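PDB 2P4S: purine nucleoside phosphorylase from Anopheles gambiae, which cleaves the N-glycosidic bond of inosine, guanosine and their 2'-deoxy forms with phosphate, releasing the purine base and pentose 1-phosphate for purine salvage. Local coordinates for residues T91-L95 / D237-G241; Y101-E107 / V130-D134; D213-D219 / E271-Y277. One frame throughout, in Å; residues are numbered along the deposited sequence.

Contact 1 (T91-L95 / D237-G241)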
loop_
_atom_site.group_PDB
_atom_site.type_symbol
_atom_site.label_atom_id
_atom_site.label_comp_id
_atom_site.label_asym_id
_atom_site.label_seq_id
_atom_site.Cartn_x
_atom_site.Cartn_y
_atom_site.Cartn_z
ATOM N N THR A 91 -21.212 5.944 11.814
ATOM C CA THR A 91 -21.118 6.089 13.256
ATOM C C THR A 91 -21.817 4.936 14.034
ATOM O O THR A 91 -22.651 4.208 13.480
ATOM C CB THR A 91 -21.687 7.468 13.683
ATOM O OG1 THR A 91 -21.551 7.610 15.099
ATOM C CG2 THR A 91 -23.169 7.595 13.335
ATOM N N TYR A 92 -21.495 4.792 15.319
ATOM C CA TYR A 92 -22.210 3.848 16.200
ATOM C C TYR A 92 -23.744 3.966 16.125
ATOM O O TYR A 92 -24.462 2.963 15.998
ATOM C CB TYR A 92 -21.769 4.028 17.648
ATOM C CG TYR A 92 -22.325 2.994 18.599
ATOM C CD1 TYR A 92 -21.632 1.802 18.837
ATOM C CD2 TYR A 92 -23.535 3.215 19.285
ATOM C CE1 TYR A 92 -22.129 0.847 19.727
ATOM C CE2 TYR A 92 -24.037 2.268 20.175
ATOM C CZ TYR A 92 -23.328 1.089 20.387
ATOM O OH TYR A 92 -23.798 0.148 21.265
ATOM N N ASP A 93 -24.228 5.202 16.189
ATOM C CA ASP A 93 -25.658 5.485 16.175
ATOM C C ASP A 93 -26.343 5.060 14.895
ATOM O O ASP A 93 -27.400 4.457 14.947
ATOM C CB ASP A 93 -25.911 6.964 16.508
ATOM C CG ASP A 93 -25.664 7.261 17.988
ATOM O OD1 ASP A 93 -26.140 6.459 18.834
ATOM O OD2 ASP A 93 -24.985 8.268 18.312
ATOM N N THR A 94 -25.738 5.367 13.755
ATOM C CA THR A 94 -26.226 4.884 12.478
ATOM C C THR A 94 -26.258 3.357 12.433
ATOM O O THR A 94 -27.217 2.784 11.939
ATOM C CB THR A 94 -25.357 5.399 11.318
ATOM O OG1 THR A 94 -25.383 6.823 11.313
ATOM C CG2 THR A 94 -25.838 4.868 9.957
ATOM N N LEU A 95 -25.207 2.715 12.945
ATOM C CA LEU A 95 -25.091 1.250 12.926
ATOM C C LEU A 95 -26.172 0.625 13.801
ATOM O O LEU A 95 -26.816 -0.352 13.408
ATOM C CB LEU A 95 -23.662 0.792 13.336
ATOM C CG LEU A 95 -22.593 1.177 12.288
ATOM C CD1 LEU A 95 -21.169 1.002 12.765
ATOM C CD2 LEU A 95 -22.814 0.398 10.989
ATOM N N ASP A 237 -14.369 4.304 18.541
ATOM C CA ASP A 237 -15.483 4.234 19.501
ATOM C C ASP A 237 -15.348 3.023 20.447
ATOM O O ASP A 237 -15.512 1.863 20.016
ATOM C CB ASP A 237 -16.833 4.206 18.749
ATOM C CG ASP A 237 -18.037 4.558 19.653
ATOM O OD1 ASP A 237 -18.122 4.075 20.811
ATOM O OD2 ASP A 237 -18.930 5.309 19.183
ATOM N N GLU A 238 -15.084 3.298 21.738
ATOM C CA GLU A 238 -14.819 2.250 22.738
ATOM C C GLU A 238 -16.022 1.342 22.968
ATOM O O GLU A 238 -15.891 0.268 23.508
ATOM C CB GLU A 238 -14.334 2.813 24.077
ATOM C CG GLU A 238 -13.475 4.068 23.992
ATOM C CD GLU A 238 -11.983 3.775 23.817
ATOM O OE1 GLU A 238 -11.530 2.776 24.459
ATOM O OE2 GLU A 238 -11.283 4.527 23.036
ATOM N N ARG A 239 -17.195 1.794 22.559
ATOM C CA ARG A 239 -18.399 0.964 22.564
ATOM C C ARG A 239 -18.285 -0.217 21.599
ATOM O O ARG A 239 -18.951 -1.250 21.803
ATOM C CB ARG A 239 -19.628 1.805 22.208
ATOM C CG ARG A 239 -19.980 2.925 23.234
ATOM C CD ARG A 239 -21.239 3.681 22.798
ATOM N NE ARG A 239 -20.950 4.531 21.638
ATOM C CZ ARG A 239 -21.740 5.508 21.201
ATOM N NH1 ARG A 239 -22.896 5.758 21.806
ATOM N NH2 ARG A 239 -21.395 6.220 20.152
ATOM N N PHE A 240 -17.461 -0.089 20.558
ATOM C CA PHE A 240 -17.095 -1.274 19.750
ATOM C C PHE A 240 -15.890 -2.016 20.303
ATOM O O PHE A 240 -15.940 -3.225 20.456
ATOM C CB PHE A 240 -16.876 -0.955 18.264
ATOM C CG PHE A 240 -18.135 -0.659 17.523
ATOM C CD1 PHE A 240 -19.135 -1.616 17.435
ATOM C CD2 PHE A 240 -18.299 0.577 16.872
ATOM C CE1 PHE A 240 -20.310 -1.341 16.723
ATOM C CE2 PHE A 240 -19.463 0.863 16.156
ATOM C CZ PHE A 240 -20.474 -0.095 16.079
ATOM N N GLY A 241 -14.816 -1.306 20.615
ATOM C CA GLY A 241 -13.601 -1.961 21.072
ATOM C C GLY A 241 -12.494 -0.967 21.340
ATOM O O GLY A 241 -12.707 0.253 21.229
HETATM O O HOH W 1 -19.111 6.130 16.803
#
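Stacking comes first where Tyr92, in the first turn of helix 92-105, meets Arg239 of the loop that runs between helices 223-226 and 253-265. The guanidinium of Arg239 lies flat on the phenol ring, the two planes only 15° apart, with CZ of Arg239 4.0 Å from the centroid of the Tyr92 ring in an off-centre cation-pi contact. CD of Arg239 stands almost straight above the middle of the same ring, a CH-pi contact. The bend at chi3 (-72°) carries the guanidinium from above the ring centre toward CG and CB of Tyr92. A second cation-pi contact joins Phe240 to Arg186 of helix 178-191.

Salt bridging fixes this flat group. Asp237 is gripped side-on, Arg239 NE giving its hydrogen to OD1 of Asp237 at 3.0 Å and Arg239 NH2 to OD2 of Asp237 at 2.8 Å. OD1 also takes the backbone N-H of Arg239, closing an Asx turn, while a water bridges Asp237 OD2 to the backbone N of Tyr92.

Apolar contacts complete the set. CD1 of Tyr92 sits 3.5 Å from CZ of Phe240, over one face of the phenyl ring, and Leu95 CD1 approaches Phe240 CZ at 3.6 Å.

No direct hydrogen bond spans the two segments. The Asp237 oxygens lie in the guanidinium plane, fix its rotation and probably offset part of its charge, so the stack would rest on flat packing as well as cation-pi attraction.

Contact 2 (Y101-E107 / V130-D134)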
loop_
_atom_site.group_PDB
_atom_site.type_symbol
_atom_site.label_atom_id
_atom_site.label_comp_id
_atom_site.label_asym_id
_atom_site.label_seq_id
_atom_site.Cartn_x
_atom_site.Cartn_y
_atom_site.Cartn_z
ATOM N N TYR A 101 -33.435 -1.604 12.923
ATOM C CA TYR A 101 -34.248 -1.829 11.727
ATOM C C TYR A 101 -34.499 -3.311 11.464
ATOM O O TYR A 101 -35.619 -3.741 11.181
ATOM C CB TYR A 101 -33.589 -1.192 10.489
ATOM C CG TYR A 101 -34.366 -1.429 9.227
ATOM C CD1 TYR A 101 -35.401 -0.551 8.840
ATOM C CD2 TYR A 101 -34.097 -2.539 8.422
ATOM C CE1 TYR A 101 -36.144 -0.779 7.690
ATOM C CE2 TYR A 101 -34.831 -2.787 7.271
ATOM C CZ TYR A 101 -35.866 -1.883 6.902
ATOM O OH TYR A 101 -36.619 -2.146 5.762
ATOM N N LEU A 102 -33.436 -4.091 11.505
ATOM C CA LEU A 102 -33.553 -5.531 11.241
ATOM C C LEU A 102 -34.172 -6.275 12.448
ATOM O O LEU A 102 -34.978 -7.168 12.277
ATOM C CB LEU A 102 -32.153 -6.094 10.900
ATOM C CG LEU A 102 -31.489 -5.520 9.619
ATOM C CD1 LEU A 102 -29.963 -5.750 9.583
ATOM C CD2 LEU A 102 -32.157 -6.141 8.418
ATOM N N LEU A 103 -33.763 -5.918 13.655
ATOM C CA LEU A 103 -34.261 -6.577 14.868
ATOM C C LEU A 103 -35.779 -6.415 15.031
ATOM O O LEU A 103 -36.416 -7.307 15.564
ATOM C CB LEU A 103 -33.555 -6.034 16.110
ATOM C CG LEU A 103 -32.089 -6.425 16.328
ATOM C CD1 LEU A 103 -31.486 -5.591 17.478
ATOM C CD2 LEU A 103 -31.951 -7.898 16.574
ATOM N N GLU A 104 -36.316 -5.274 14.555
ATOM C CA GLU A 104 -37.761 -4.979 14.459
ATOM C C GLU A 104 -38.488 -5.825 13.440
ATOM O O GLU A 104 -39.693 -6.087 13.574
ATOM C CB GLU A 104 -37.976 -3.483 14.177
ATOM C CG GLU A 104 -37.718 -2.655 15.461
ATOM C CD GLU A 104 -37.795 -1.132 15.274
ATOM O OE1 GLU A 104 -37.862 -0.641 14.103
ATOM O OE2 GLU A 104 -37.743 -0.418 16.322
ATOM N N ARG A 105 -37.756 -6.326 12.451
ATOM C CA ARG A 105 -38.378 -7.054 11.339
ATOM C C ARG A 105 -38.117 -8.556 11.281
ATOM O O ARG A 105 -38.557 -9.227 10.359
ATOM C CB ARG A 105 -38.036 -6.363 10.010
ATOM C CG ARG A 105 -38.694 -5.019 9.956
ATOM C CD ARG A 105 -38.134 -4.094 8.901
ATOM N NE ARG A 105 -38.871 -2.834 8.937
ATOM C CZ ARG A 105 -38.670 -1.854 9.810
ATOM N NH1 ARG A 105 -37.729 -1.940 10.741
ATOM N NH2 ARG A 105 -39.420 -0.758 9.738
ATOM N N THR A 106 -37.388 -9.082 12.250
ATOM C CA THR A 106 -37.265 -10.521 12.413
ATOM C C THR A 106 -37.306 -10.813 13.913
ATOM O O THR A 106 -36.826 -10.010 14.727
ATOM C CB THR A 106 -35.953 -11.138 11.728
ATOM O OG1 THR A 106 -35.949 -12.568 11.869
ATOM C CG2 THR A 106 -34.630 -10.562 12.309
ATOM N N GLU A 107 -37.873 -11.948 14.276
ATOM C CA GLU A 107 -37.794 -12.423 15.655
ATOM C C GLU A 107 -36.516 -13.224 15.972
ATOM O O GLU A 107 -36.217 -13.497 17.131
ATOM C CB GLU A 107 -39.016 -13.290 15.951
ATOM C CG GLU A 107 -40.276 -12.448 16.190
ATOM C CD GLU A 107 -41.372 -13.283 16.830
ATOM O OE1 GLU A 107 -41.509 -13.229 18.089
ATOM O OE2 GLU A 107 -42.053 -14.026 16.075
ATOM N N VAL A 130 -36.897 -18.554 6.951
ATOM C CA VAL A 130 -36.091 -17.345 6.689
ATOM C C VAL A 130 -36.865 -16.007 6.742
ATOM O O VAL A 130 -38.019 -15.932 6.325
ATOM C CB VAL A 130 -35.252 -17.461 5.362
ATOM C CG1 VAL A 130 -34.596 -18.813 5.283
ATOM C CG2 VAL A 130 -36.112 -17.259 4.140
ATOM N N ASP A 131 -36.214 -14.981 7.303
ATOM C CA ASP A 131 -36.513 -13.578 7.028
ATOM C C ASP A 131 -35.385 -13.041 6.135
ATOM O O ASP A 131 -34.221 -13.047 6.496
ATOM C CB ASP A 131 -36.673 -12.763 8.323
ATOM C CG ASP A 131 -37.776 -13.331 9.238
ATOM O OD1 ASP A 131 -38.938 -13.451 8.784
ATOM O OD2 ASP A 131 -37.500 -13.653 10.415
ATOM N N SER A 132 -35.750 -12.618 4.936
ATOM C CA SER A 132 -34.788 -12.203 3.935
ATOM C C SER A 132 -34.922 -10.697 3.642
ATOM O O SER A 132 -36.042 -10.166 3.560
ATOM C CB SER A 132 -35.014 -13.020 2.689
ATOM O OG SER A 132 -34.048 -12.661 1.720
ATOM N N PHE A 133 -33.791 -10.011 3.529
ATOM C CA PHE A 133 -33.780 -8.574 3.238
ATOM C C PHE A 133 -32.868 -8.236 2.073
ATOM O O PHE A 133 -31.651 -8.324 2.225
ATOM C CB PHE A 133 -33.304 -7.742 4.431
ATOM C CG PHE A 133 -34.092 -7.935 5.675
ATOM C CD1 PHE A 133 -35.108 -7.029 6.015
ATOM C CD2 PHE A 133 -33.813 -9.005 6.536
ATOM C CE1 PHE A 133 -35.835 -7.196 7.192
ATOM C CE2 PHE A 133 -34.539 -9.198 7.708
ATOM C CZ PHE A 133 -35.561 -8.295 8.041
ATOM N N ASP A 134 -33.434 -7.822 0.935
ATOM C CA ASP A 134 -32.606 -7.294 -0.143
ATOM C C ASP A 134 -31.781 -6.149 0.397
ATOM O O ASP A 134 -32.297 -5.347 1.176
ATOM C CB ASP A 134 -33.461 -6.845 -1.330
ATOM C CG ASP A 134 -33.981 -8.018 -2.136
ATOM O OD1 ASP A 134 -33.751 -9.171 -1.693
ATOM O OD2 ASP A 134 -34.623 -7.806 -3.198
#
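Leu102 and Phe133 meet where helix 92-105 packs on the mixed beta-sheet of the phosphorylase fold, at the place where strand 130-134 pairs with strand 152-158. In this helix-on-sheet arrangement the helix runs roughly antiparallel to strand 130-134: the axes of helix 101-105 and strand 130-134 make an angle of 144° and come within 10.4 Å.

Phe133 reaches from the strand toward the helix and is met from two directions. Over one face lies CD2 of Leu102, 3.7 Å from the ring centroid of Phe133 and only 6° off the ring normal, a well-centred CH-pi contact. At the edge, near the ring plane, stands CB of Arg105, 3.7 Å from CE1 of Phe133, so that two side chains about one turn apart hold the ring, one over a face and one at the rim. Leu102 also reaches Leu153 of strand 152-158 and Val187 and Ile191 of helix 178-191, tying the contact to the interior.

Farther along the chain, Thr106 faces Asp131. The threonine hydroxyl is anti to the backbone N (chi1 -177°), which aims it at the carboxylate, and it also accepts the N-H of Leu108. From OG1 of Thr106 to OD2 of Asp131 the modelled distance is 2.4 Å, too short for the details of this hydrogen bond to be trusted.

Tyr101 brushes Phe133 obliquely, and Arg105 turns its other end away from the strand to join that tyrosine. Its chain, extended from CG to NE, carries the guanidinium back along the helix, where one face covers CE1 of Tyr101 and NH1 of Arg105 donates to the backbone O of Tyr101 at 2.8 Å, in the carbonyl plane and on a lone pair.

Contact 3 (D213-D219 / E271-Y277)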
loop_
_atom_site.group_PDB
_atom_site.type_symbol
_atom_site.label_atom_id
_atom_site.label_comp_id
_atom_site.label_asym_id
_atom_site.label_seq_id
_atom_site.Cartn_x
_atom_site.Cartn_y
_atom_site.Cartn_z
ATOM N N ASP A 213 -10.314 -27.445 -3.394
ATOM C CA ASP A 213 -9.891 -27.578 -1.994
ATOM C C ASP A 213 -10.482 -26.442 -1.206
ATOM O O ASP A 213 -10.733 -25.337 -1.747
ATOM C CB ASP A 213 -8.344 -27.473 -1.871
ATOM C CG ASP A 213 -7.594 -28.726 -2.394
ATOM O OD1 ASP A 213 -8.232 -29.728 -2.814
ATOM O OD2 ASP A 213 -6.342 -28.701 -2.412
ATOM N N ILE A 214 -10.664 -26.691 0.096
ATOM C CA ILE A 214 -10.977 -25.659 1.058
ATOM C C ILE A 214 -9.728 -25.438 1.901
ATOM O O ILE A 214 -9.224 -26.374 2.541
ATOM C CB ILE A 214 -12.149 -26.109 1.923
ATOM C CG1 ILE A 214 -13.416 -26.224 1.056
ATOM C CG2 ILE A 214 -12.334 -25.228 3.174
ATOM C CD1 ILE A 214 -14.550 -26.956 1.776
ATOM N N MET A 215 -9.218 -24.219 1.880
ATOM C CA MET A 215 -8.169 -23.823 2.788
ATOM C C MET A 215 -8.731 -23.098 3.993
ATOM O O MET A 215 -9.189 -21.967 3.856
ATOM C CB MET A 215 -7.160 -22.908 2.098
ATOM C CG MET A 215 -5.878 -22.717 2.935
ATOM S SD MET A 215 -4.978 -21.258 2.479
ATOM C CE MET A 215 -6.033 -19.932 3.136
ATOM N N LEU A 216 -8.644 -23.719 5.178
ATOM C CA LEU A 216 -8.811 -22.974 6.437
ATOM C C LEU A 216 -7.805 -21.841 6.481
ATOM O O LEU A 216 -6.627 -22.014 6.201
ATOM C CB LEU A 216 -8.605 -23.831 7.686
ATOM C CG LEU A 216 -9.392 -25.152 7.679
ATOM C CD1 LEU A 216 -9.027 -26.027 8.853
ATOM C CD2 LEU A 216 -10.930 -24.925 7.536
ATOM N N ILE A 217 -8.284 -20.677 6.877
ATOM C CA ILE A 217 -7.404 -19.556 7.061
ATOM C C ILE A 217 -6.878 -19.646 8.476
ATOM O O ILE A 217 -7.634 -19.614 9.455
ATOM C CB ILE A 217 -8.090 -18.207 6.712
ATOM C CG1 ILE A 217 -8.695 -18.291 5.295
ATOM C CG2 ILE A 217 -7.076 -17.029 6.896
ATOM C CD1 ILE A 217 -9.457 -17.004 4.807
ATOM N N LYS A 218 -5.569 -19.828 8.560
ATOM C CA LYS A 218 -4.904 -19.895 9.818
ATOM C C LYS A 218 -4.390 -18.492 10.166
ATOM O O LYS A 218 -4.250 -18.152 11.340
ATOM C CB LYS A 218 -3.752 -20.910 9.728
ATOM C CG LYS A 218 -2.929 -21.003 11.004
ATOM C CD LYS A 218 -1.784 -22.053 10.906
ATOM C CE LYS A 218 -1.276 -22.404 12.330
ATOM N NZ LYS A 218 -0.109 -23.409 12.161
ATOM N N ASP A 219 -4.090 -17.696 9.136
ATOM C CA ASP A 219 -3.534 -16.384 9.332
ATOM C C ASP A 219 -3.664 -15.592 8.044
ATOM O O ASP A 219 -3.990 -16.156 7.005
ATOM C CB ASP A 219 -2.048 -16.483 9.743
ATOM C CG ASP A 219 -1.619 -15.317 10.634
ATOM O OD1 ASP A 219 -2.415 -14.344 10.794
ATOM O OD2 ASP A 219 -0.493 -15.347 11.141
ATOM N N GLU A 271 -9.005 -32.830 0.605
ATOM C CA GLU A 271 -9.336 -31.598 -0.068
ATOM C C GLU A 271 -9.354 -30.477 0.954
ATOM O O GLU A 271 -9.833 -29.416 0.664
ATOM C CB GLU A 271 -10.714 -31.706 -0.744
ATOM C CG GLU A 271 -10.764 -32.657 -1.968
ATOM C CD GLU A 271 -10.818 -34.162 -1.596
ATOM O OE1 GLU A 271 -11.629 -34.578 -0.718
ATOM O OE2 GLU A 271 -10.030 -34.936 -2.193
ATOM N N LEU A 272 -8.857 -30.731 2.162
ATOM C CA LEU A 272 -8.762 -29.710 3.176
ATOM C C LEU A 272 -7.307 -29.247 3.363
ATOM O O LEU A 272 -6.427 -30.051 3.594
ATOM C CB LEU A 272 -9.329 -30.182 4.522
ATOM C CG LEU A 272 -9.571 -29.047 5.527
ATOM C CD1 LEU A 272 -10.883 -28.301 5.152
ATOM C CD2 LEU A 272 -9.600 -29.539 6.955
ATOM N N ARG A 273 -7.086 -27.931 3.285
ATOM C CA ARG A 273 -5.792 -27.360 3.504
ATOM C C ARG A 273 -5.921 -26.399 4.677
ATOM O O ARG A 273 -7.039 -26.119 5.166
ATOM C CB ARG A 273 -5.314 -26.569 2.249
ATOM C CG ARG A 273 -5.418 -27.308 0.931
ATOM C CD ARG A 273 -4.323 -28.400 0.839
ATOM N NE ARG A 273 -4.521 -29.228 -0.346
ATOM C CZ ARG A 273 -3.674 -30.186 -0.736
ATOM N NH1 ARG A 273 -2.541 -30.434 -0.049
ATOM N NH2 ARG A 273 -3.961 -30.878 -1.824
ATOM N N GLU A 274 -4.796 -25.822 5.039
ATOM C CA GLU A 274 -4.743 -24.804 6.072
ATOM C C GLU A 274 -3.568 -23.880 5.770
ATOM O O GLU A 274 -2.450 -24.348 5.625
ATOM C CB GLU A 274 -4.525 -25.434 7.415
ATOM C CG GLU A 274 -4.647 -24.410 8.526
ATOM C CD GLU A 274 -4.396 -25.001 9.915
ATOM O OE1 GLU A 274 -3.514 -25.896 10.066
ATOM O OE2 GLU A 274 -5.104 -24.555 10.853
ATOM N N GLY A 275 -3.799 -22.572 5.695
ATOM C CA GLY A 275 -2.676 -21.696 5.403
ATOM C C GLY A 275 -3.046 -20.246 5.444
ATOM O O GLY A 275 -3.965 -19.859 6.153
ATOM N N VAL A 276 -2.246 -19.440 4.743
ATOM C CA VAL A 276 -2.211 -17.996 4.915
ATOM C C VAL A 276 -2.905 -17.335 3.730
ATOM O O VAL A 276 -2.587 -17.629 2.553
ATOM C CB VAL A 276 -0.722 -17.493 5.129
ATOM C CG1 VAL A 276 -0.624 -15.937 5.213
ATOM C CG2 VAL A 276 -0.014 -18.221 6.387
ATOM N N TYR A 277 -3.809 -16.378 4.032
ATOM C CA TYR A 277 -4.643 -15.731 2.976
ATOM C C TYR A 277 -4.195 -14.294 2.854
ATOM O O TYR A 277 -3.726 -13.735 3.825
ATOM C CB TYR A 277 -6.116 -15.838 3.327
ATOM C CG TYR A 277 -7.047 -14.990 2.499
ATOM C CD1 TYR A 277 -7.632 -15.499 1.327
ATOM C CD2 TYR A 277 -7.425 -13.700 2.927
ATOM C CE1 TYR A 277 -8.514 -14.738 0.574
ATOM C CE2 TYR A 277 -8.316 -12.932 2.179
ATOM C CZ TYR A 277 -8.864 -13.456 1.015
ATOM O OH TYR A 277 -9.758 -12.702 0.286
HETATM O O HOH W 2 -6.755 -32.095 -2.853
HETATM O O HOH W 3 -0.751 -25.672 10.359
HETATM O O HOH W 4 -2.390 -25.546 12.975
#
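Backbone bonds join Ile214 to Glu271 and Arg273 at the start of a parallel pairing between strands 214-221 and 272-279. Ile214 N donates to Glu271 O at 2.9 Å, and Ile214 O receives Arg273 N at 2.7 Å; Leu216 repeats the pattern with Arg273 and Gly275. Gly275 O then takes Lys218 N, and a beta bulge shifts the register by one before Asp219 O receives Tyr277 N at 3.0 Å.

Among charged groups, Arg273 NE forms a salt bridge with Asp213 OD2 at 2.8 Å, meeting that oxygen from above the carboxylate plane. Two waters, one held only weakly by Lys218 NZ, link it to Glu274 OE1, whose direct salt bridge is with Lys260.

Apolar packing follows both faces. Met215 lays CG 3.5 Å from Gly275 N, its SD filling the side on which glycine bears no side chain. Ile217 CD1 rests 3.8 Å from CB of Tyr277, and on the other face Leu216 and Leu272 touch.

Past the bulge, Asp219 OD2 hydrogen-bonds to Tyr334 OH and Ala289 N, both of the second subunit. Tyr277 OH hydrogen-bonds to the backbone N of phosphate-binding Ser305, consistent with positioning that loop.

In the fold
The three contacts sample the periphery and the active-site side of one subunit. Contacts 1 and 2 share helix 92-105, using its start and its end; their centres lie about 21 Å apart, and their nearest atoms are about 7 Å apart. Along the chain, contact 2 falls wholly between the two segments of contact 1, whereas contact 3 alternates with contact 1 and opens after contact 2 has closed. Contact 3 lies across the chain's centre from both, its centre about 32 Å from that of contact 1 and about 33 Å from that of contact 2. Contacts 2 and 3 reach the same mixed sheet, which thus connects helix 92-105, the first modelled helix, to strands beside the nucleoside site and subunit interface.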